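Long-range contact in yersinopine synthase (Yersinia pestis, PDB 6C4M), which catalyses the NADPH-dependent reductive condensation of pyruvate with an aminobutanoate-histidine intermediate, the last step in making the metallophore yersinopine: residues M19-G31 with L98-V112. Residues are numbered along the deposited sequence; the frame is centred on the assembly and turned at random.
Sequences MHNTLPTLILGAG and LAQAVGDWQRLILAV. With NAP (NADP nicotinamide-adenine-dinucleotide phosphate), chain B.
L26 and L28 join strand 25-28 to strand 107-110 in parallel pairing: L26 N donates to R107 O and L28 N to I109 O (2.8 Å), while L26 O and L28 O accept from I109 N and A111 N. At the entry to the pair, P24 O takes two amides, Q106 N at 3.0 Å and the longer R107 N.

R107 carries the side-chain polar contacts. Its CG lies opposite the backbone N (chi1 175°) and the chain bends at chi3, which brings the guanidinium alongside T25 to the segment leading into the strand, with L23 CD1 over one face. There NH2 gives a nearly straight bond to H20 O (2.8 Å, 170° at the hydrogen), with the oxygen in the guanidinium plane, and NH1 reaches T25 OG1 at 3.0 Å from a more bent approach. NH2 also forms a salt bridge with E226, which in turn bonds H20 ND1.

Apolar packing covers the face carrying L26, L28, L108 and L110. L26 CB sits over the five-membered ring of W105 in a CH-pi contact, its CD2 meets A101 CB (3.7 Å), and L28 spreads CD1 onto L110 CD2 and CD2 onto L98 CD2.

Beyond the strands, A30 and G31 bind NADP: A30 N bonds NADP O3B (3.1 Å), and a water links A111 O to phosphate oxygen O1N, consistent with a Rossmann-type dinucleotide site, whose GxGxxA-like sequence includes G29 and G31.

Strand 25-28 also pairs with strand 49-52, and strand 107-110 with strand 134-137, placing the contact among four neighbouring parallel strands of a larger mixed sheet; helix 117-121 packs on L28 and L110.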
loop_
_atom_site.group_PDB
_atom_site.type_symbol
_atom_site.label_atom_id
_atom_site.label_comp_id
_atom_site.label_asym_id
_atom_site.label_seq_id
_atom_site.Cartn_x
_atom_site.Cartn_y
_atom_site.Cartn_z
ATOM N N MET A 19 -39.868 -27.764 21.390
ATOM C CA MET A 19 -38.444 -27.483 21.554
ATOM C C MET A 19 -38.017 -26.562 20.411
ATOM O O MET A 19 -38.360 -26.816 19.264
ATOM C CB MET A 19 -37.609 -28.768 21.543
ATOM C CG MET A 19 -37.870 -29.734 22.782
ATOM S SD MET A 19 -37.386 -28.911 24.304
ATOM C CE MET A 19 -35.651 -28.448 24.031
ATOM N N HIS A 20 -37.268 -25.498 20.720
ATOM C CA HIS A 20 -36.955 -24.494 19.705
ATOM C C HIS A 20 -36.166 -25.042 18.518
ATOM O O HIS A 20 -36.192 -24.427 17.443
ATOM C CB HIS A 20 -36.232 -23.308 20.356
ATOM C CG HIS A 20 -37.177 -22.307 20.939
ATOM N ND1 HIS A 20 -37.217 -20.988 20.539
ATOM C CD2 HIS A 20 -38.186 -22.461 21.838
ATOM C CE1 HIS A 20 -38.173 -20.359 21.201
ATOM N NE2 HIS A 20 -38.777 -21.231 21.994
ATOM N N ASN A 21 -35.451 -26.157 18.652
ATOM C CA ASN A 21 -34.726 -26.669 17.490
ATOM C C ASN A 21 -35.587 -27.592 16.622
ATOM O O ASN A 21 -35.080 -28.188 15.662
ATOM C CB ASN A 21 -33.428 -27.355 17.918
ATOM C CG ASN A 21 -33.642 -28.487 18.876
ATOM O OD1 ASN A 21 -34.319 -28.342 19.912
ATOM N ND2 ASN A 21 -33.022 -29.631 18.562
ATOM N N THR A 22 -36.884 -27.658 16.888
ATOM C CA THR A 22 -37.824 -28.344 16.008
ATOM C C THR A 22 -38.889 -27.416 15.431
ATOM O O THR A 22 -39.865 -27.909 14.843
ATOM C CB THR A 22 -38.522 -29.483 16.752
ATOM O OG1 THR A 22 -39.460 -28.929 17.691
ATOM C CG2 THR A 22 -37.501 -30.355 17.458
ATOM N N LEU A 23 -38.778 -26.107 15.627
ATOM C CA LEU A 23 -39.837 -25.195 15.155
ATOM C C LEU A 23 -39.894 -25.144 13.627
ATOM O O LEU A 23 -38.862 -24.943 12.982
ATOM C CB LEU A 23 -39.627 -23.772 15.660
ATOM C CG LEU A 23 -39.566 -23.505 17.158
ATOM C CD1 LEU A 23 -39.525 -21.982 17.413
ATOM C CD2 LEU A 23 -40.706 -24.104 17.841
ATOM N N PRO A 24 -41.078 -25.271 13.013
ATOM C CA PRO A 24 -41.165 -25.069 11.562
ATOM C C PRO A 24 -40.663 -23.678 11.200
ATOM O O PRO A 24 -41.077 -22.676 11.787
ATOM C CB PRO A 24 -42.655 -25.237 11.253
ATOM C CG PRO A 24 -43.345 -25.198 12.606
ATOM C CD PRO A 24 -42.362 -25.685 13.590
ATOM N N THR A 25 -39.739 -23.635 10.256
ATOM C CA THR A 25 -38.990 -22.425 9.943
ATOM C C THR A 25 -39.136 -22.113 8.472
ATOM O O THR A 25 -38.912 -22.986 7.626
ATOM C CB THR A 25 -37.522 -22.571 10.304
ATOM O OG1 THR A 25 -37.431 -22.931 11.683
ATOM C CG2 THR A 25 -36.826 -21.245 10.085
ATOM N N LEU A 26 -39.530 -20.875 8.180
ATOM C CA LEU A 26 -39.677 -20.386 6.811
ATOM C C LEU A 26 -38.551 -19.390 6.531
ATOM O O LEU A 26 -38.473 -18.330 7.165
ATOM C CB LEU A 26 -41.057 -19.761 6.591
ATOM C CG LEU A 26 -41.217 -19.018 5.245
ATOM C CD1 LEU A 26 -40.810 -19.920 4.074
ATOM C CD2 LEU A 26 -42.650 -18.493 5.034
ATOM N N ILE A 27 -37.669 -19.743 5.598
ATOM C CA ILE A 27 -36.556 -18.874 5.206
ATOM C C ILE A 27 -36.999 -18.000 4.030
ATOM O O ILE A 27 -37.287 -18.517 2.941
ATOM C CB ILE A 27 -35.312 -19.695 4.828
ATOM C CG1 ILE A 27 -34.866 -20.578 6.015
ATOM C CG2 ILE A 27 -34.142 -18.768 4.375
ATOM C CD1 ILE A 27 -33.725 -21.477 5.711
ATOM N N LEU A 28 -37.003 -16.673 4.220
ATOM C CA LEU A 28 -37.426 -15.738 3.168
ATOM C C LEU A 28 -36.198 -15.237 2.419
ATOM O O LEU A 28 -35.426 -14.409 2.927
ATOM C CB LEU A 28 -38.213 -14.565 3.731
ATOM C CG LEU A 28 -39.485 -14.956 4.486
ATOM C CD1 LEU A 28 -40.128 -13.699 5.040
ATOM C CD2 LEU A 28 -40.510 -15.731 3.606
ATOM N N GLY A 29 -36.043 -15.720 1.198
ATOM C CA GLY A 29 -34.914 -15.366 0.376
ATOM C C GLY A 29 -34.043 -16.591 0.249
ATOM O O GLY A 29 -33.750 -17.243 1.257
ATOM N N ALA A 30 -33.676 -16.938 -0.985
ATOM C CA ALA A 30 -32.936 -18.154 -1.278
ATOM C C ALA A 30 -31.646 -17.845 -2.030
ATOM O O ALA A 30 -31.357 -18.460 -3.062
ATOM C CB ALA A 30 -33.809 -19.109 -2.093
ATOM N N GLY A 31 -30.878 -16.879 -1.530
ATOM C CA GLY A 31 -29.496 -16.728 -1.927
ATOM C C GLY A 31 -28.641 -17.855 -1.363
ATOM O O GLY A 31 -29.113 -18.714 -0.603
ATOM N N LEU A 98 -45.178 -14.019 -1.421
ATOM C CA LEU A 98 -45.218 -13.831 0.020
ATOM C C LEU A 98 -46.630 -13.916 0.564
ATOM O O LEU A 98 -46.825 -14.262 1.747
ATOM C CB LEU A 98 -44.582 -12.493 0.352
ATOM C CG LEU A 98 -43.063 -12.476 0.110
ATOM C CD1 LEU A 98 -42.554 -11.045 0.018
ATOM C CD2 LEU A 98 -42.374 -13.202 1.229
ATOM N N ALA A 99 -47.630 -13.643 -0.271
ATOM C CA ALA A 99 -48.998 -13.912 0.154
ATOM C C ALA A 99 -49.216 -15.374 0.467
ATOM O O ALA A 99 -50.197 -15.705 1.134
ATOM C CB ALA A 99 -49.981 -13.450 -0.922
ATOM N N GLN A 100 -48.332 -16.266 0.019
ATOM C CA GLN A 100 -48.406 -17.671 0.410
ATOM C C GLN A 100 -47.591 -17.986 1.673
ATOM O O GLN A 100 -47.472 -19.164 2.035
ATOM C CB GLN A 100 -47.935 -18.579 -0.736
ATOM C CG GLN A 100 -48.849 -18.601 -1.974
ATOM C CD GLN A 100 -48.162 -19.244 -3.181
ATOM O OE1 GLN A 100 -46.962 -19.038 -3.425
ATOM N NE2 GLN A 100 -48.916 -20.026 -3.938
ATOM N N ALA A 101 -47.024 -16.974 2.341
ATOM C CA ALA A 101 -46.260 -17.189 3.584
ATOM C C ALA A 101 -47.252 -17.273 4.737
ATOM O O ALA A 101 -47.476 -16.321 5.487
ATOM C CB ALA A 101 -45.230 -16.079 3.790
ATOM N N VAL A 102 -47.877 -18.450 4.861
ATOM C CA VAL A 102 -48.991 -18.670 5.779
ATOM C C VAL A 102 -48.903 -20.063 6.388
ATOM O O VAL A 102 -48.269 -20.967 5.845
ATOM C CB VAL A 102 -50.362 -18.538 5.083
ATOM C CG1 VAL A 102 -50.487 -17.200 4.424
ATOM C CG2 VAL A 102 -50.565 -19.651 4.075
ATOM N N GLY A 103 -49.613 -20.245 7.486
ATOM C CA GLY A 103 -49.677 -21.556 8.116
ATOM C C GLY A 103 -49.029 -21.608 9.480
ATOM O O GLY A 103 -49.045 -20.617 10.216
ATOM N N ASP A 104 -48.454 -22.752 9.843
ATOM C CA ASP A 104 -48.028 -22.959 11.216
ATOM C C ASP A 104 -46.571 -22.577 11.456
ATOM O O ASP A 104 -46.027 -22.902 12.520
ATOM C CB ASP A 104 -48.265 -24.423 11.619
ATOM C CG ASP A 104 -47.380 -25.391 10.837
ATOM O OD1 ASP A 104 -46.462 -24.913 10.120
ATOM O OD2 ASP A 104 -47.590 -26.624 10.933
ATOM N N TRP A 105 -45.919 -21.916 10.490
ATOM C CA TRP A 105 -44.550 -21.473 10.681
ATOM C C TRP A 105 -44.413 -20.704 11.991
ATOM O O TRP A 105 -45.158 -19.756 12.252
ATOM C CB TRP A 105 -44.099 -20.581 9.510
ATOM C CG TRP A 105 -44.318 -21.225 8.184
ATOM C CD1 TRP A 105 -45.279 -20.901 7.257
ATOM C CD2 TRP A 105 -43.600 -22.341 7.645
ATOM N NE1 TRP A 105 -45.180 -21.738 6.167
ATOM C CE2 TRP A 105 -44.166 -22.631 6.379
ATOM C CE3 TRP A 105 -42.516 -23.104 8.094
ATOM C CZ2 TRP A 105 -43.695 -23.659 5.570
ATOM C CZ3 TRP A 105 -42.044 -24.119 7.281
ATOM C CH2 TRP A 105 -42.639 -24.390 6.037
ATOM N N GLN A 106 -43.408 -21.072 12.785
ATOM C CA GLN A 106 -43.145 -20.374 14.040
ATOM C C GLN A 106 -41.909 -19.484 14.003
ATOM O O GLN A 106 -41.740 -18.653 14.901
ATOM C CB GLN A 106 -43.030 -21.383 15.174
ATOM C CG GLN A 106 -44.340 -22.179 15.284
ATOM C CD GLN A 106 -44.454 -22.968 16.556
ATOM O OE1 GLN A 106 -43.824 -22.649 17.551
ATOM N NE2 GLN A 106 -45.315 -23.980 16.540
ATOM N N ARG A 107 -41.076 -19.605 12.978
ATOM C CA ARG A 107 -39.883 -18.780 12.851
ATOM C C ARG A 107 -39.765 -18.374 11.392
ATOM O O ARG A 107 -39.849 -19.220 10.488
ATOM C CB ARG A 107 -38.647 -19.550 13.344
ATOM C CG ARG A 107 -37.352 -18.842 13.164
ATOM C CD ARG A 107 -36.191 -19.769 13.448
ATOM N NE ARG A 107 -36.123 -20.214 14.834
ATOM C CZ ARG A 107 -36.092 -21.490 15.217
ATOM N NH1 ARG A 107 -36.153 -22.471 14.324
ATOM N NH2 ARG A 107 -35.973 -21.794 16.502
ATOM N N LEU A 108 -39.654 -17.065 11.170
ATOM C CA LEU A 108 -39.257 -16.517 9.886
ATOM C C LEU A 108 -37.823 -16.006 9.980
ATOM O O LEU A 108 -37.447 -15.339 10.955
ATOM C CB LEU A 108 -40.157 -15.368 9.444
ATOM C CG LEU A 108 -41.653 -15.626 9.389
ATOM C CD1 LEU A 108 -42.325 -14.379 8.831
ATOM C CD2 LEU A 108 -41.955 -16.862 8.552
ATOM N N ILE A 109 -37.021 -16.336 8.978
ATOM C CA ILE A 109 -35.657 -15.812 8.883
ATOM C C ILE A 109 -35.579 -14.974 7.612
ATOM O O ILE A 109 -35.841 -15.474 6.508
ATOM C CB ILE A 109 -34.596 -16.924 8.900
ATOM C CG1 ILE A 109 -34.775 -17.810 10.158
ATOM C CG2 ILE A 109 -33.194 -16.280 8.842
ATOM C CD1 ILE A 109 -33.830 -18.986 10.290
ATOM N N LEU A 110 -35.249 -13.685 7.763
ATOM C CA LEU A 110 -35.102 -12.793 6.607
ATOM C C LEU A 110 -33.685 -12.932 6.102
ATOM O O LEU A 110 -32.742 -12.453 6.724
ATOM C CB LEU A 110 -35.432 -11.347 6.957
ATOM C CG LEU A 110 -36.937 -11.084 6.956
ATOM C CD1 LEU A 110 -37.273 -9.721 7.520
ATOM C CD2 LEU A 110 -37.443 -11.140 5.554
ATOM N N ALA A 111 -33.550 -13.661 5.000
ATOM C CA ALA A 111 -32.297 -13.839 4.293
ATOM C C ALA A 111 -32.230 -13.021 3.015
ATOM O O ALA A 111 -31.392 -13.316 2.158
ATOM C CB ALA A 111 -32.071 -15.310 3.951
ATOM N N VAL A 112 -33.099 -12.023 2.857
ATOM C CA VAL A 112 -32.986 -11.044 1.772
ATOM C C VAL A 112 -32.096 -9.922 2.308
ATOM O O VAL A 112 -31.883 -9.853 3.536
ATOM C CB VAL A 112 -34.351 -10.493 1.339
ATOM C CG1 VAL A 112 -35.241 -11.571 0.690
ATOM C CG2 VAL A 112 -35.030 -9.785 2.506
HETATM P PA NAP B . -28.426 -12.289 -1.964
HETATM O O1A NAP B . -28.198 -11.285 -0.902
HETATM O O2A NAP B . -27.682 -11.929 -3.276
HETATM O O5B NAP B . -30.047 -12.378 -2.221
HETATM C C5B NAP B . -30.779 -13.085 -1.195
HETATM C C4B NAP B . -32.258 -13.122 -1.623
HETATM O O4B NAP B . -32.713 -11.640 -1.768
HETATM C C3B NAP B . -32.414 -13.677 -2.771
HETATM O O3B NAP B . -33.669 -14.428 -2.819
HETATM C C2B NAP B . -32.526 -12.437 -3.847
HETATM O O2B NAP B . -33.308 -12.856 -5.019
HETATM C C1B NAP B . -33.145 -11.495 -3.232
HETATM N N9A NAP B . -32.538 -10.234 -3.662
HETATM C C8A NAP B . -31.282 -9.779 -3.808
HETATM N N7A NAP B . -31.413 -8.528 -4.271
HETATM C C5A NAP B . -32.748 -8.246 -4.397
HETATM C C6A NAP B . -33.335 -7.081 -4.824
HETATM N N6A NAP B . -32.849 -5.785 -5.298
HETATM N N1A NAP B . -34.678 -7.002 -4.875
HETATM C C2A NAP B . -35.450 -8.073 -4.491
HETATM N N3A NAP B . -34.860 -9.228 -4.068
HETATM C C4A NAP B . -33.482 -9.303 -4.020
HETATM O O3 NAP B . -27.861 -13.744 -1.410
HETATM P PN NAP B . -27.013 -14.109 -0.081
HETATM O O1N NAP B . -27.508 -15.430 0.313
HETATM O O2N NAP B . -25.531 -14.121 -0.532
HETATM O O5D NAP B . -27.121 -13.009 1.169
HETATM C C5D NAP B . -28.057 -13.209 2.261
HETATM C C4D NAP B . -27.857 -12.024 3.228
HETATM O O4D NAP B . -26.374 -12.055 3.817
HETATM C C3D NAP B . -27.976 -10.839 2.665
HETATM O O3D NAP B . -28.428 -9.907 3.764
HETATM C C2D NAP B . -26.565 -10.386 2.274
HETATM O O2D NAP B . -26.501 -9.042 2.377
HETATM C C1D NAP B . -25.724 -10.999 3.412
HETATM N N1N NAP B . -24.353 -11.412 3.025
HETATM C C2N NAP B . -24.088 -12.635 2.516
HETATM C C3N NAP B . -22.752 -12.973 2.201
HETATM C C7N NAP B . -22.404 -14.357 1.612
HETATM O O7N NAP B . -21.354 -14.840 1.770
HETATM N N7N NAP B . -23.429 -15.028 0.858
HETATM C C4N NAP B . -21.741 -12.074 2.397
HETATM C C5N NAP B . -22.014 -10.859 2.897
HETATM C C6N NAP B . -23.332 -10.520 3.226
HETATM P P2B NAP B . -32.540 -13.661 -6.303
HETATM O O1X NAP B . -31.879 -12.601 -7.158
HETATM O O2X NAP B . -31.505 -14.599 -5.779
HETATM O O3X NAP B . -33.593 -14.364 -7.129
HETATM O O HOH W 1 -30.176 -15.740 1.009
#